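PDB 5V8C: transcriptional regulator from Actinomyces oris, which probably acts as a phosphotransferase of the LytR-Cps2A-Psr family, mediating glycosylation of a surface protein anchored to the Gram-positive cell wall. Local coordinates for residues 196-199 with 200-204. Numbering follows the deposited sequence.
Sequences VMQA and VLSAI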
loop_
_atom_site.group_PDB
_atom_site.type_symbol
_atom_site.label_atom_id
_atom_site.label_comp_id
_atom_site.label_asym_id
_atom_site.label_seq_id
_atom_site.Cartn_x
_atom_site.Cartn_y
_atom_site.Cartn_z
ATOM N N VAL A 196 7.714 -1.437 5.828
ATOM C CA VAL A 196 6.527 -1.911 6.531
ATOM C C VAL A 196 5.863 -3.028 5.743
ATOM O O VAL A 196 5.628 -4.090 6.309
ATOM C CB VAL A 196 5.568 -0.746 6.864
ATOM C CG1 VAL A 196 4.169 -1.242 7.211
ATOM C CG2 VAL A 196 6.133 0.111 7.993
ATOM N N MET A 197 5.649 -2.826 4.425
ATOM C CA MET A 197 5.062 -3.823 3.527
ATOM C C MET A 197 5.871 -5.104 3.513
ATOM O O MET A 197 5.284 -6.184 3.486
ATOM C CB MET A 197 4.961 -3.283 2.103
ATOM C CG MET A 197 3.693 -2.550 1.839
ATOM S SD MET A 197 3.603 -2.009 0.129
ATOM C CE MET A 197 2.785 -0.499 0.360
ATOM N N GLN A 198 7.214 -4.994 3.516
ATOM C CA GLN A 198 8.048 -6.187 3.545
ATOM C C GLN A 198 7.966 -6.846 4.912
ATOM O O GLN A 198 7.773 -8.067 4.989
ATOM C CB GLN A 198 9.503 -5.890 3.134
ATOM C CG GLN A 198 10.395 -7.138 3.045
ATOM C CD GLN A 198 9.835 -8.249 2.171
ATOM O OE1 GLN A 198 9.803 -8.149 0.934
ATOM N NE2 GLN A 198 9.446 -9.367 2.794
ATOM N N ALA A 199 8.036 -6.031 5.987
ATOM C CA ALA A 199 7.950 -6.518 7.362
ATOM C C ALA A 199 6.606 -7.198 7.610
ATOM O O ALA A 199 6.573 -8.244 8.260
ATOM C CB ALA A 199 8.177 -5.383 8.344
ATOM N N VAL A 200 5.526 -6.683 6.986
ATOM C CA VAL A 200 4.194 -7.274 7.093
ATOM C C VAL A 200 4.197 -8.641 6.444
ATOM O O VAL A 200 3.814 -9.617 7.090
ATOM C CB VAL A 200 3.065 -6.358 6.555
ATOM C CG1 VAL A 200 1.746 -7.117 6.463
ATOM C CG2 VAL A 200 2.900 -5.114 7.423
ATOM N N LEU A 201 4.707 -8.725 5.201
ATOM C CA LEU A 201 4.813 -9.972 4.445
ATOM C C LEU A 201 5.635 -11.020 5.197
ATOM O O LEU A 201 5.239 -12.186 5.263
ATOM C CB LEU A 201 5.450 -9.708 3.079
ATOM C CG LEU A 201 4.513 -9.467 1.898
ATOM C CD1 LEU A 201 5.306 -9.355 0.626
ATOM C CD2 LEU A 201 3.481 -10.590 1.749
ATOM N N SER A 202 6.768 -10.590 5.781
ATOM C CA SER A 202 7.653 -11.462 6.551
ATOM C C SER A 202 6.946 -11.994 7.794
ATOM O O SER A 202 6.930 -13.210 8.000
ATOM C CB SER A 202 8.939 -10.733 6.926
ATOM O OG SER A 202 9.553 -10.172 5.778
ATOM N N ALA A 203 6.299 -11.096 8.577
ATOM C CA ALA A 203 5.558 -11.466 9.785
ATOM C C ALA A 203 4.376 -12.395 9.478
ATOM O O ALA A 203 4.098 -13.295 10.274
ATOM C CB ALA A 203 5.079 -10.223 10.518
ATOM N N ILE A 204 3.708 -12.198 8.318
ATOM C CA ILE A 204 2.583 -13.029 7.863
ATOM C C ILE A 204 2.992 -14.508 7.736
ATOM O O ILE A 204 2.315 -15.375 8.291
ATOM C CB ILE A 204 1.949 -12.451 6.558
ATOM C CG1 ILE A 204 1.011 -11.248 6.854
ATOM C CG2 ILE A 204 1.258 -13.524 5.703
ATOM C CD1 ILE A 204 -0.415 -11.570 7.426
#
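Ser202 reaches back one helical turn to Gln198 and shows how a serine inside a helix can satisfy its own hydroxyl. Its CB sits near two backbone oxygens of the previous turn, 3.5 Å from Gln198 O and slightly farther from Ala199 O. With chi1 at -53°, OG lies beside its own backbone N, opposite the carbonyl carbon, and this swings it back along the chain to hydrogen-bond Gln198 O at 2.9 Å. The hydroxyl comes in from above the carbonyl plane, 46° out of it, whereas Ser202 N approaches the same Gln198 O nearly head-on at 2.8 Å. One carbonyl oxygen thus accepts two bonds, from the backbone and the side chain of a single residue. Replacing the serine by an alanine removes OG and is likely to leave Gln198 O without its side-chain donor, the peptide N-H then being its remaining donor within the turn.

On another side of the helix the same four-residue spacing pairs apolar groups. Val200 CG2 meets Val196 CG1 at 4.1 Å, the two valines slanting across one another, while Val200 N bonds Val196 O. Leu201 N to Met197 O and Ala203 N to Ala199 O, the latter at 2.9 Å, continue the series.

These faces meet different parts of the fold. Val196 and Ala199 pack on Ile130, whereas Met197 and Leu201 both touch Ile67 of strand 65-70; Leu201 also reaches Ile254 of strand 252-256. The whole is typical of a regular alpha-helix with i to i+4 bonding and a serine hydroxyl turned back onto the preceding turn, here within the long helix 182-208 that packs against the central mixed sheet of this LytR-Cps2A-Psr domain.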